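Local coordinates for trwC protein (PDB 1OMH), which recognises origin-of-transfer DNA through its N-terminal relaxase domain and probably cleaves and transfers the strand during plasmid conjugation, at residues 90-93 with 94-98; 194-197 with 198-202; 231-234 with 235-238; 241-245 with 246-250; 276-279 with 280-283. All coordinates share one frame; numbering follows the deposited sequence.

Contact 1 (90-93 with 94-98). With nucleotides of chain A.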
# COMPACT_ATOMS: atom_id res chain seq x y z
N ALA B 90 2.67 -5.66 -5.63
CA ALA B 90 3.65 -6.28 -6.49
C ALA B 90 3.07 -6.63 -7.86
O ALA B 90 1.84 -6.72 -8.01
CB ALA B 90 4.19 -7.53 -5.83
N PRO B 91 3.93 -6.79 -8.87
CA PRO B 91 3.49 -7.15 -10.21
C PRO B 91 2.78 -8.50 -10.05
O PRO B 91 3.09 -9.24 -9.12
CB PRO B 91 4.79 -7.29 -10.98
CG PRO B 91 5.66 -6.25 -10.33
CD PRO B 91 5.37 -6.46 -8.86
N LYS B 92 1.83 -8.81 -10.92
CA LYS B 92 1.08 -10.07 -10.80
C LYS B 92 1.96 -11.32 -10.84
O LYS B 92 1.77 -12.23 -10.05
CB LYS B 92 0.01 -10.16 -11.91
CG LYS B 92 -0.89 -11.39 -11.80
CD LYS B 92 -1.73 -11.39 -10.52
CE LYS B 92 -2.69 -10.20 -10.47
NZ LYS B 92 -3.62 -10.26 -9.31
N SER B 93 2.93 -11.36 -11.76
CA SER B 93 3.82 -12.52 -11.85
C SER B 93 4.52 -12.76 -10.53
O SER B 93 4.76 -13.90 -10.14
CB SER B 93 4.87 -12.31 -12.94
OG SER B 93 5.72 -11.22 -12.63
N VAL B 94 4.87 -11.68 -9.84
CA VAL B 94 5.54 -11.78 -8.56
C VAL B 94 4.60 -12.38 -7.53
O VAL B 94 4.99 -13.27 -6.76
CB VAL B 94 6.06 -10.40 -8.11
CG1 VAL B 94 6.68 -10.48 -6.71
CG2 VAL B 94 7.11 -9.90 -9.11
N SER B 95 3.35 -11.92 -7.51
CA SER B 95 2.38 -12.47 -6.56
C SER B 95 2.19 -13.97 -6.85
O SER B 95 2.07 -14.78 -5.92
CB SER B 95 1.02 -11.75 -6.68
OG SER B 95 1.12 -10.40 -6.26
N LEU B 96 2.17 -14.33 -8.13
CA LEU B 96 1.98 -15.73 -8.53
C LEU B 96 3.12 -16.64 -8.07
O LEU B 96 2.89 -17.72 -7.53
CB LEU B 96 1.85 -15.83 -10.05
CG LEU B 96 0.46 -15.78 -10.69
CD1 LEU B 96 -0.48 -14.88 -9.91
CD2 LEU B 96 0.61 -15.32 -12.13
N GLN B 97 4.35 -16.19 -8.29
CA GLN B 97 5.52 -16.96 -7.91
C GLN B 97 5.57 -17.13 -6.40
O GLN B 97 5.91 -18.20 -5.89
CB GLN B 97 6.80 -16.28 -8.40
CG GLN B 97 8.05 -17.16 -8.35
CD GLN B 97 8.03 -18.26 -9.41
OE1 GLN B 97 7.66 -18.01 -10.56
NE2 GLN B 97 8.44 -19.46 -9.03
N ALA B 98 5.22 -16.08 -5.67
CA ALA B 98 5.26 -16.15 -4.21
C ALA B 98 4.11 -16.91 -3.57
O ALA B 98 4.32 -17.68 -2.64
CB ALA B 98 5.31 -14.74 -3.63
P DT A 23 -0.91 -4.97 -15.19
OP1 DT A 23 0.20 -5.95 -15.26
OP2 DT A 23 -1.74 -4.71 -16.39
O5' DT A 23 -1.86 -5.34 -13.95
C5' DT A 23 -2.46 -6.65 -13.80
C4' DT A 23 -2.45 -7.06 -12.34
O4' DT A 23 -1.12 -6.84 -11.85
C3' DT A 23 -3.42 -6.35 -11.36
O3' DT A 23 -4.12 -7.45 -10.76
C2' DT A 23 -2.59 -6.17 -10.10
C1' DT A 23 -1.14 -6.37 -10.52
N1 DT A 23 -0.13 -5.31 -10.39
C2 DT A 23 0.04 -4.68 -9.18
O2 DT A 23 -0.71 -4.85 -8.24
N3 DT A 23 1.13 -3.85 -9.12
C4 DT A 23 2.03 -3.58 -10.13
O4 DT A 23 3.00 -2.85 -9.91
C5 DT A 23 1.74 -4.22 -11.40
C7 DT A 23 2.64 -3.96 -12.58
C6 DT A 23 0.68 -5.02 -11.47
P DC A 24 -5.69 -7.38 -10.40
OP1 DC A 24 -5.82 -8.46 -9.39
OP2 DC A 24 -6.46 -7.46 -11.67
O5' DC A 24 -5.97 -5.96 -9.73
C5' DC A 24 -5.68 -5.69 -8.34
C4' DC A 24 -5.94 -4.22 -8.08
O4' DC A 24 -5.29 -3.48 -9.12
C3' DC A 24 -7.42 -3.82 -8.12
O3' DC A 24 -7.68 -3.40 -6.76
C2' DC A 24 -7.39 -2.45 -8.77
C1' DC A 24 -6.06 -2.35 -9.47
N1 DC A 24 -5.99 -2.13 -10.92
C2 DC A 24 -6.26 -0.84 -11.40
O2 DC A 24 -6.63 0.02 -10.61
N3 DC A 24 -6.09 -0.58 -12.72
C4 DC A 24 -5.69 -1.55 -13.54
N4 DC A 24 -5.50 -1.24 -14.83
C5 DC A 24 -5.45 -2.88 -13.09
C6 DC A 24 -5.63 -3.13 -11.78
O HOH W 1 0.07 -8.84 -7.93
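The ring of Pro-91 and the branched end of Val-94 run alongside each other, with Pro-91 CD 3.9 Å from Val-94 CG2. Beyond them the thymine of DT23 of chain A turns one face to the protein: Pro-91 CA stands 3.6 Å from its C5, and Ala-90 O lies over the same face. Ser-95 N donates to Pro-91 O at 3.1 Å, the first i to i+4 bond of the helix, with Pro-91 at the N-cap position. A water takes a proton from Ser-95 OG and gives one to Ala-90 O, while Leu-160 N also bonds to that hydroxyl.

Lys-92 leaves the backbone with CG anti to N (chi1 -176°) and then bends twice. The bends lay CD 3.8 Å from Leu-96 CD1 and bring NZ to OP1 of DC24 of chain A at 2.8 Å; Gln-159 OE1 and Pro-158 O also bind NZ. A methionine here would probably cost the DC24 phosphate a charged partner and leave Pro-158 O and Gln-159 OE1, at the start of strand 158-167, without this donor.

This is the N-terminal turn of helix 92-99, just beyond strand 81-89, serving as part of the relaxase's DNA-binding surface.

Contact 2 (194-197 with 198-202)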
# COMPACT_ATOMS: atom_id res chain seq x y z
N ALA B 194 8.56 4.21 -7.58
CA ALA B 194 9.72 3.84 -8.38
C ALA B 194 10.78 3.23 -7.47
O ALA B 194 11.52 2.34 -7.88
CB ALA B 194 10.26 5.06 -9.11
N VAL B 195 10.85 3.72 -6.24
CA VAL B 195 11.81 3.20 -5.26
C VAL B 195 11.42 1.77 -4.87
O VAL B 195 12.27 0.89 -4.72
CB VAL B 195 11.84 4.07 -3.99
CG1 VAL B 195 12.79 3.45 -2.97
CG2 VAL B 195 12.28 5.49 -4.33
N TYR B 196 10.12 1.54 -4.68
CA TYR B 196 9.63 0.20 -4.32
C TYR B 196 9.97 -0.74 -5.47
O TYR B 196 10.48 -1.84 -5.27
CB TYR B 196 8.12 0.22 -4.10
CG TYR B 196 7.47 -1.15 -4.10
CD1 TYR B 196 7.54 -1.99 -2.98
CD2 TYR B 196 6.80 -1.62 -5.22
CE1 TYR B 196 6.95 -3.27 -2.99
CE2 TYR B 196 6.22 -2.88 -5.25
CZ TYR B 196 6.30 -3.70 -4.14
OH TYR B 196 5.74 -4.96 -4.19
N ASN B 197 9.67 -0.29 -6.68
CA ASN B 197 9.93 -1.06 -7.89
C ASN B 197 11.41 -1.47 -7.98
O ASN B 197 11.73 -2.64 -8.22
CB ASN B 197 9.55 -0.23 -9.12
CG ASN B 197 9.08 -1.08 -10.28
OD1 ASN B 197 9.26 -0.71 -11.44
ND2 ASN B 197 8.46 -2.21 -9.97
N ALA B 198 12.30 -0.50 -7.80
CA ALA B 198 13.74 -0.74 -7.86
C ALA B 198 14.22 -1.74 -6.82
O ALA B 198 14.92 -2.70 -7.15
CB ALA B 198 14.50 0.58 -7.68
N GLU B 199 13.85 -1.51 -5.56
CA GLU B 199 14.25 -2.40 -4.47
C GLU B 199 13.72 -3.81 -4.67
O GLU B 199 14.44 -4.79 -4.44
CB GLU B 199 13.73 -1.86 -3.13
CG GLU B 199 14.33 -0.53 -2.72
CD GLU B 199 15.79 -0.64 -2.32
OE1 GLU B 199 16.42 0.41 -2.10
OE2 GLU B 199 16.29 -1.78 -2.22
N LEU B 200 12.46 -3.92 -5.10
CA LEU B 200 11.86 -5.24 -5.33
C LEU B 200 12.64 -5.99 -6.41
O LEU B 200 13.03 -7.14 -6.22
CB LEU B 200 10.40 -5.10 -5.76
CG LEU B 200 9.70 -6.43 -6.09
CD1 LEU B 200 9.70 -7.32 -4.87
CD2 LEU B 200 8.27 -6.16 -6.57
N ALA B 201 12.85 -5.33 -7.54
CA ALA B 201 13.57 -5.91 -8.65
C ALA B 201 14.96 -6.37 -8.20
O ALA B 201 15.41 -7.46 -8.57
CB ALA B 201 13.69 -4.90 -9.78
N HIS B 202 15.62 -5.55 -7.41
CA HIS B 202 16.95 -5.89 -6.91
C HIS B 202 16.89 -7.15 -6.06
O HIS B 202 17.69 -8.06 -6.23
CB HIS B 202 17.52 -4.73 -6.08
CG HIS B 202 18.88 -4.99 -5.53
ND1 HIS B 202 19.99 -5.19 -6.33
CD2 HIS B 202 19.33 -5.10 -4.25
CE1 HIS B 202 21.05 -5.40 -5.58
NE2 HIS B 202 20.68 -5.35 -4.31
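Ala-194 to Ala-201 form regular alpha-helix, as four successive i to i+4 backbone bonds demonstrate: Ala-198 N to Ala-194 O, Glu-199 N to Val-195 O, Leu-200 N to Tyr-196 O and Ala-201 N to Asn-197 O, all between 2.9 Å and 3.0 Å. Glu-199 gives the straightest, with 173° at its hydrogen.

One turn apart, Tyr-196 and Leu-200 run alongside each other in the same direction. The touching branch of Leu-200 is CD2, which lies 3.7 Å from Tyr-196 OH and 4.0 Å from Tyr-196 CZ, so the methyl meets the phenol end of the ring and not its root. On the tyrosine, CG stands opposite the backbone N (chi1 164°), which carries the ring along the helix toward Leu-200. The hydroxyl is bonded to ND1 of His-110, and the ring also meets that of Phe-88.

Glu-199 behaves differently. With chi1 at -64°, CG lies beside the backbone N and 3.2 Å from Val-195 O; the bend at chi2 then directs the carboxylate, whose OE2 forms a salt bridge with Arg-116.

Val-195, Tyr-196 and Glu-199 thus face helix 104-122, and Leu-200 packs on Pro-91 and Phe-219. The pattern is that of i to i+4 pairing on a helix packed against its domain core, with the Tyr-196 side chain about 7 Å from that of His-161, a metal ligand in other structures of this protein, with no metal bound here.

Contact 3 (231-234 with 235-238). With nucleotides of chain A.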
# COMPACT_ATOMS: atom_id res chain seq x y z
N GLY B 231 -4.96 -14.08 -16.73
CA GLY B 231 -5.76 -15.18 -16.22
C GLY B 231 -5.91 -15.11 -14.71
O GLY B 231 -6.77 -15.77 -14.15
N PHE B 232 -5.06 -14.32 -14.07
CA PHE B 232 -5.09 -14.14 -12.61
C PHE B 232 -5.33 -12.66 -12.27
O PHE B 232 -4.99 -12.21 -11.17
CB PHE B 232 -3.77 -14.59 -11.96
CG PHE B 232 -3.66 -16.07 -11.73
CD1 PHE B 232 -2.84 -16.86 -12.54
CD2 PHE B 232 -4.35 -16.67 -10.68
CE1 PHE B 232 -2.70 -18.24 -12.29
CE2 PHE B 232 -4.22 -18.04 -10.43
CZ PHE B 232 -3.39 -18.82 -11.25
N SER B 233 -5.90 -11.92 -13.20
CA SER B 233 -6.18 -10.49 -12.98
C SER B 233 -7.65 -10.19 -13.27
O SER B 233 -7.98 -9.41 -14.16
CB SER B 233 -5.30 -9.62 -13.89
OG SER B 233 -3.92 -9.81 -13.59
N LYS B 234 -8.53 -10.81 -12.49
CA LYS B 234 -9.97 -10.63 -12.65
C LYS B 234 -10.43 -9.19 -12.47
O LYS B 234 -11.29 -8.73 -13.20
CB LYS B 234 -10.72 -11.55 -11.67
CG LYS B 234 -10.58 -13.04 -12.00
CD LYS B 234 -11.27 -13.90 -10.94
CE LYS B 234 -11.14 -15.38 -11.25
NZ LYS B 234 -11.80 -16.23 -10.21
N ARG B 235 -9.86 -8.48 -11.49
CA ARG B 235 -10.25 -7.09 -11.28
C ARG B 235 -9.91 -6.24 -12.50
O ARG B 235 -10.69 -5.38 -12.90
CB ARG B 235 -9.58 -6.53 -10.01
CG ARG B 235 -10.17 -7.10 -8.72
CD ARG B 235 -11.58 -6.55 -8.47
NE ARG B 235 -11.54 -5.11 -8.24
CZ ARG B 235 -12.27 -4.22 -8.92
NH1 ARG B 235 -13.11 -4.63 -9.86
NH2 ARG B 235 -12.14 -2.93 -8.65
N THR B 236 -8.76 -6.49 -13.12
CA THR B 236 -8.36 -5.74 -14.30
C THR B 236 -9.38 -5.99 -15.41
O THR B 236 -9.74 -5.08 -16.16
CB THR B 236 -6.97 -6.16 -14.82
OG1 THR B 236 -5.99 -5.86 -13.83
CG2 THR B 236 -6.64 -5.44 -16.11
N GLU B 237 -9.84 -7.23 -15.51
CA GLU B 237 -10.82 -7.62 -16.53
C GLU B 237 -12.14 -6.90 -16.30
O GLU B 237 -12.77 -6.45 -17.25
CB GLU B 237 -11.05 -9.13 -16.50
CG GLU B 237 -11.76 -9.69 -17.72
CD GLU B 237 -12.13 -11.15 -17.57
OE1 GLU B 237 -11.35 -11.91 -16.96
OE2 GLU B 237 -13.20 -11.56 -18.08
N GLN B 238 -12.56 -6.79 -15.04
CA GLN B 238 -13.81 -6.11 -14.71
C GLN B 238 -13.70 -4.62 -15.04
O GLN B 238 -14.65 -4.01 -15.54
CB GLN B 238 -14.14 -6.32 -13.22
CG GLN B 238 -14.56 -7.76 -12.90
CD GLN B 238 -14.72 -8.04 -11.41
OE1 GLN B 238 -15.44 -8.96 -11.01
NE2 GLN B 238 -14.04 -7.26 -10.58
P DC A 24 -5.69 -7.38 -10.40
OP1 DC A 24 -5.82 -8.46 -9.39
OP2 DC A 24 -6.46 -7.46 -11.67
O5' DC A 24 -5.97 -5.96 -9.73
C5' DC A 24 -5.68 -5.69 -8.34
C4' DC A 24 -5.94 -4.22 -8.08
O4' DC A 24 -5.29 -3.48 -9.12
C3' DC A 24 -7.42 -3.82 -8.12
O3' DC A 24 -7.68 -3.40 -6.76
C2' DC A 24 -7.39 -2.45 -8.77
C1' DC A 24 -6.06 -2.35 -9.47
N1 DC A 24 -5.99 -2.13 -10.92
C2 DC A 24 -6.26 -0.84 -11.40
O2 DC A 24 -6.63 0.02 -10.61
N3 DC A 24 -6.09 -0.58 -12.72
C4 DC A 24 -5.69 -1.55 -13.54
N4 DC A 24 -5.50 -1.24 -14.83
C5 DC A 24 -5.45 -2.88 -13.09
C6 DC A 24 -5.63 -3.13 -11.78
P DT A 25 -9.17 -3.01 -6.27
OP1 DT A 25 -9.90 -4.29 -6.10
OP2 DT A 25 -9.76 -1.94 -7.11
O5' DT A 25 -8.90 -2.38 -4.84
C5' DT A 25 -8.07 -3.05 -3.88
C4' DT A 25 -7.50 -2.06 -2.89
O4' DT A 25 -6.56 -1.18 -3.57
C3' DT A 25 -8.54 -1.12 -2.30
O3' DT A 25 -9.02 -1.69 -1.08
C2' DT A 25 -7.77 0.14 -2.00
C1' DT A 25 -6.61 0.11 -2.98
N1 DT A 25 -6.66 1.12 -4.07
C2 DT A 25 -6.26 2.41 -3.78
O2 DT A 25 -5.89 2.77 -2.67
N3 DT A 25 -6.30 3.27 -4.85
C4 DT A 25 -6.70 2.98 -6.14
O4 DT A 25 -6.68 3.87 -7.00
C5 DT A 25 -7.12 1.62 -6.37
C7 DT A 25 -7.58 1.21 -7.74
C6 DT A 25 -7.09 0.77 -5.34
P DT A 23 -0.91 -4.97 -15.19
OP1 DT A 23 0.20 -5.95 -15.26
OP2 DT A 23 -1.74 -4.71 -16.39
O5' DT A 23 -1.86 -5.34 -13.95
C5' DT A 23 -2.46 -6.65 -13.80
C4' DT A 23 -2.45 -7.06 -12.34
O4' DT A 23 -1.12 -6.84 -11.85
C3' DT A 23 -3.42 -6.35 -11.36
O3' DT A 23 -4.12 -7.45 -10.76
C2' DT A 23 -2.59 -6.17 -10.10
C1' DT A 23 -1.14 -6.37 -10.52
N1 DT A 23 -0.13 -5.31 -10.39
C2 DT A 23 0.04 -4.68 -9.18
O2 DT A 23 -0.71 -4.85 -8.24
N3 DT A 23 1.13 -3.85 -9.12
C4 DT A 23 2.03 -3.58 -10.13
O4 DT A 23 3.00 -2.85 -9.91
C5 DT A 23 1.74 -4.22 -11.40
C7 DT A 23 2.64 -3.96 -12.58
C6 DT A 23 0.68 -5.02 -11.47
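Backbone bonds come first: Glu-237 N donates to Ser-233 O at 3.2 Å, and Gln-238 N donates to Lys-234 O at 3.0 Å. They make the opening turn of helix 234-246, with Ser-233 at the N-cap position. No capping bond comes from its side chain; Ser-233 OG is instead bonded to Ile-229 O.

Packing between side chains is slight. Ser-233 CB approaches Thr-236 OG1 at 3.8 Å, and both residues press on one phosphate, that of DC24 of chain A.

Bonds to phosphate dominate the polar group. Thr-236 grips OP2 of DC24 twice, through its backbone N and, at 2.7 Å, through OG1. With OG1 opposite its carbonyl carbon (chi1 -63°), the hydroxyl sits beside the backbone N and both donors address the same oxygen. Arg-235 meets the next phosphate edge-on: NE donates to OP1 of DT25 of chain A at 2.8 Å, nearly straight at 172°, and NH2 donates to OP2 at 3.0 Å. Bends at chi2 and chi3 curl the chain toward that phosphate. Lys-262 O also accepts from NH2, and Ser-265 OG is bonded to NH1, so the guanidinium is fixed against rotation by protein and DNA together.

Adjacent phosphates are therefore bound by the adjacent residues Thr-236 and Arg-235, through bonds that do not depend on the bases, and the positive end of the helix dipole probably adds to the attraction for the DC24 phosphate.

Contact 4 (241-245 with 246-250); sequences EWYAA and RGLDP
A Schellman motif joins Tyr-243 to Leu-248 and closes helix 234-246 at the surface of the relaxase domain. The evidence is a 6-to-1 bond, Leu-248 N to Tyr-243 O at 2.8 Å, enclosing a weak one from Gly-247 N to Ala-244 O at 3.2 Å. Gly-247 is the C-prime residue, and its positive phi (66°) is a conformation that favours glycine. One residue earlier, Arg-246 N still makes a helical bond to Trp-242 O.

Trp-242 and Arg-246 extend side by side, their flat groups inclined by 52°. Bends at chi2 and chi3 fold the arginine back, so that NH2 comes to 3.1 Å from CZ2 of Trp-242; NE1 of the indole is also near, but both are donors and no bond links them. Replacing Trp-242 by an alanine would probably leave the Arg-246 guanidinium free to swing and open a gap beside Ala-261 and Leu-264.

Past the glycine the chain returns along Tyr-243, whose CD2 lies 4.0 Å from Pro-250 CB and whose CD1 lies 4.4 Å from Leu-248 CB. Tyr-243 further touches Lys-258 and Ala-261, while Leu-248 rests on Val-253, so the turn and both aromatics pack against helix 255-264 and the loop leading into it.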
# COMPACT_ATOMS: atom_id res chain seq x y z
N GLU B 241 -13.98 -4.22 -18.81
CA GLU B 241 -15.34 -4.41 -19.29
C GLU B 241 -16.19 -3.17 -19.01
O GLU B 241 -17.05 -2.82 -19.80
CB GLU B 241 -16.02 -5.62 -18.63
CG GLU B 241 -17.25 -6.10 -19.42
CD GLU B 241 -18.18 -7.01 -18.63
OE1 GLU B 241 -17.69 -7.84 -17.84
OE2 GLU B 241 -19.41 -6.90 -18.82
N TRP B 242 -15.94 -2.52 -17.87
CA TRP B 242 -16.69 -1.33 -17.51
C TRP B 242 -16.48 -0.23 -18.53
O TRP B 242 -17.44 0.40 -18.99
CB TRP B 242 -16.30 -0.86 -16.10
CG TRP B 242 -17.17 0.24 -15.57
CD1 TRP B 242 -17.09 1.58 -15.86
CD2 TRP B 242 -18.27 0.10 -14.65
NE1 TRP B 242 -18.06 2.27 -15.19
CE2 TRP B 242 -18.81 1.40 -14.44
CE3 TRP B 242 -18.86 -0.99 -14.00
CZ2 TRP B 242 -19.90 1.63 -13.61
CZ3 TRP B 242 -19.95 -0.75 -13.16
CH2 TRP B 242 -20.46 0.55 -12.97
N TYR B 243 -15.22 -0.00 -18.91
CA TYR B 243 -14.91 1.02 -19.91
C TYR B 243 -15.55 0.64 -21.25
O TYR B 243 -16.14 1.48 -21.92
CB TYR B 243 -13.39 1.16 -20.10
CG TYR B 243 -12.64 1.77 -18.93
CD1 TYR B 243 -13.17 2.85 -18.23
CD2 TYR B 243 -11.39 1.29 -18.56
CE1 TYR B 243 -12.47 3.44 -17.18
CE2 TYR B 243 -10.67 1.88 -17.52
CZ TYR B 243 -11.22 2.95 -16.83
OH TYR B 243 -10.52 3.52 -15.79
N ALA B 244 -15.43 -0.64 -21.63
CA ALA B 244 -15.99 -1.13 -22.89
C ALA B 244 -17.50 -0.97 -22.95
O ALA B 244 -18.06 -0.66 -24.00
CB ALA B 244 -15.61 -2.60 -23.10
N ALA B 245 -18.16 -1.17 -21.81
CA ALA B 245 -19.61 -1.04 -21.75
C ALA B 245 -20.00 0.42 -21.94
O ALA B 245 -20.92 0.73 -22.69
CB ALA B 245 -20.13 -1.55 -20.42
N ARG B 246 -19.28 1.31 -21.26
CA ARG B 246 -19.53 2.75 -21.34
C ARG B 246 -19.03 3.33 -22.66
O ARG B 246 -19.24 4.51 -22.95
CB ARG B 246 -18.83 3.47 -20.19
CG ARG B 246 -19.51 3.40 -18.84
CD ARG B 246 -20.60 4.45 -18.72
NE ARG B 246 -20.57 5.13 -17.43
CZ ARG B 246 -20.62 4.52 -16.25
NH1 ARG B 246 -20.59 5.22 -15.12
NH2 ARG B 246 -20.71 3.20 -16.20
N GLY B 247 -18.36 2.51 -23.46
CA GLY B 247 -17.83 2.97 -24.73
C GLY B 247 -16.73 4.00 -24.52
O GLY B 247 -16.54 4.90 -25.34
N LEU B 248 -15.99 3.85 -23.42
CA LEU B 248 -14.91 4.77 -23.08
C LEU B 248 -13.54 4.27 -23.50
O LEU B 248 -13.27 3.07 -23.50
CB LEU B 248 -14.91 5.03 -21.57
CG LEU B 248 -15.78 6.14 -20.97
CD1 LEU B 248 -17.04 6.36 -21.80
CD2 LEU B 248 -16.12 5.78 -19.53
N ASP B 249 -12.67 5.21 -23.87
CA ASP B 249 -11.31 4.89 -24.27
C ASP B 249 -10.48 5.03 -23.00
O ASP B 249 -10.34 6.12 -22.45
CB ASP B 249 -10.82 5.87 -25.34
CG ASP B 249 -9.37 5.62 -25.76
OD1 ASP B 249 -8.95 6.19 -26.79
OD2 ASP B 249 -8.66 4.85 -25.07
N PRO B 250 -9.92 3.91 -22.51
CA PRO B 250 -9.11 3.90 -21.30
C PRO B 250 -7.92 4.87 -21.32
O PRO B 250 -7.43 5.27 -20.26
CB PRO B 250 -8.67 2.44 -21.19
CG PRO B 250 -8.68 1.97 -22.61
CD PRO B 250 -9.95 2.57 -23.14

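Contact 5 (276-279 with 280-283)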
# COMPACT_ATOMS: atom_id res chain seq x y z
N ALA B 276 -8.18 -24.14 0.48
CA ALA B 276 -8.90 -24.52 -0.73
C ALA B 276 -8.62 -23.54 -1.87
O ALA B 276 -8.50 -23.94 -3.02
CB ALA B 276 -10.40 -24.58 -0.44
N LEU B 277 -8.51 -22.26 -1.53
CA LEU B 277 -8.24 -21.24 -2.54
C LEU B 277 -6.87 -21.44 -3.19
O LEU B 277 -6.72 -21.29 -4.41
CB LEU B 277 -8.33 -19.84 -1.93
CG LEU B 277 -8.05 -18.67 -2.87
CD1 LEU B 277 -8.99 -18.72 -4.07
CD2 LEU B 277 -8.21 -17.36 -2.11
N ARG B 278 -5.88 -21.80 -2.38
CA ARG B 278 -4.52 -22.03 -2.87
C ARG B 278 -4.53 -23.18 -3.88
O ARG B 278 -3.87 -23.13 -4.92
CB ARG B 278 -3.60 -22.38 -1.69
CG ARG B 278 -2.11 -22.03 -1.88
CD ARG B 278 -1.51 -22.69 -3.11
NE ARG B 278 -0.06 -22.52 -3.19
CZ ARG B 278 0.81 -23.10 -2.37
NH1 ARG B 278 2.12 -22.89 -2.52
NH2 ARG B 278 0.38 -23.89 -1.39
N ALA B 279 -5.29 -24.22 -3.55
CA ALA B 279 -5.41 -25.39 -4.41
C ALA B 279 -6.03 -24.98 -5.75
O ALA B 279 -5.67 -25.50 -6.80
CB ALA B 279 -6.27 -26.46 -3.73
N GLU B 280 -6.97 -24.04 -5.70
CA GLU B 280 -7.63 -23.56 -6.91
C GLU B 280 -6.59 -22.82 -7.77
O GLU B 280 -6.50 -23.04 -8.98
CB GLU B 280 -8.77 -22.59 -6.55
CG GLU B 280 -9.57 -22.10 -7.76
CD GLU B 280 -10.64 -21.07 -7.41
OE1 GLU B 280 -11.20 -21.10 -6.29
OE2 GLU B 280 -10.94 -20.21 -8.27
N TRP B 281 -5.82 -21.95 -7.12
CA TRP B 281 -4.78 -21.19 -7.82
C TRP B 281 -3.84 -22.13 -8.55
O TRP B 281 -3.55 -21.94 -9.73
CB TRP B 281 -3.96 -20.35 -6.83
CG TRP B 281 -4.68 -19.20 -6.18
CD1 TRP B 281 -5.85 -18.60 -6.61
CD2 TRP B 281 -4.25 -18.45 -5.04
NE1 TRP B 281 -6.16 -17.54 -5.79
CE2 TRP B 281 -5.20 -17.42 -4.82
CE3 TRP B 281 -3.15 -18.55 -4.17
CZ2 TRP B 281 -5.08 -16.50 -3.78
CZ3 TRP B 281 -3.04 -17.64 -3.14
CH2 TRP B 281 -3.99 -16.62 -2.95
N GLN B 282 -3.34 -23.15 -7.85
CA GLN B 282 -2.42 -24.09 -8.46
C GLN B 282 -3.04 -24.79 -9.66
O GLN B 282 -2.39 -24.97 -10.70
CB GLN B 282 -1.95 -25.11 -7.42
CG GLN B 282 -1.18 -24.45 -6.29
CD GLN B 282 -0.71 -25.43 -5.23
OE1 GLN B 282 -1.49 -26.21 -4.69
NE2 GLN B 282 0.58 -25.39 -4.92
N ALA B 283 -4.31 -25.17 -9.54
CA ALA B 283 -5.00 -25.82 -10.64
C ALA B 283 -5.21 -24.82 -11.77
O ALA B 283 -5.09 -25.15 -12.95
CB ALA B 283 -6.35 -26.38 -10.16
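Leu-277 and Arg-278 carry this contact, each laid on the residue one turn further along the same helix. Leu-277 crosses Trp-281 at a slant, with its CG 3.4 Å above the indole plane and offset toward the rim. Its two methyls divide the ring: CD1 is 3.5 Å from Trp-281 NE1 and CD2 is 3.7 Å from Trp-281 CZ2. Over a face of the same indole lies Leu-277 O, which accepts from Trp-281 N at 2.9 Å. NE1 points its own hydrogen bond at Arg-156 O, which helps fix how the ring is turned.

Arg-278 stacks on Gln-282. Guanidinium and amide planes are only 11° apart, with Gln-282 NE2 3.4 Å over the centre of the guanidinium; since NE and NE2 are both donors, the pair is held by flat packing without a bond, while Arg-278 NH1 makes a weak one to Val-100 O. Aliphatic contact supports the stack, as Arg-278 CD lies 3.6 Å from Gln-282 CG. Gln-282 N closes the turn by donating to Arg-278 O at 3.0 Å.

Helix 274-287 is thereby set against two loops: Trp-281 and Gln-282 touch Val-100, just after helix 92-99, whereas Leu-277 touches Arg-156, between strands 145-152 and 158-167.

All five contacts are local turns, met in order along the relaxase domain. Contact 1, at the start of helix 92-99, touches two others: Ala-90 and Pro-91 pack on Tyr-196 and Leu-200 of contact 2, while Lys-92 and Leu-96 meet Ser-233 and Phe-232 of contact 3. Contacts 2 and 3 are themselves about 24 Å apart, centre to centre. Contacts 3 and 4 mark the beginning and end of helix 234-246, with centres about 15 Å apart. Phe-232 of contact 3 also touches the backbone of Trp-281 in contact 5. Contacts 1 and 3 together hold consecutive nucleotides; contacts 4 and 5 lie farther out, about 31 Å apart between centres.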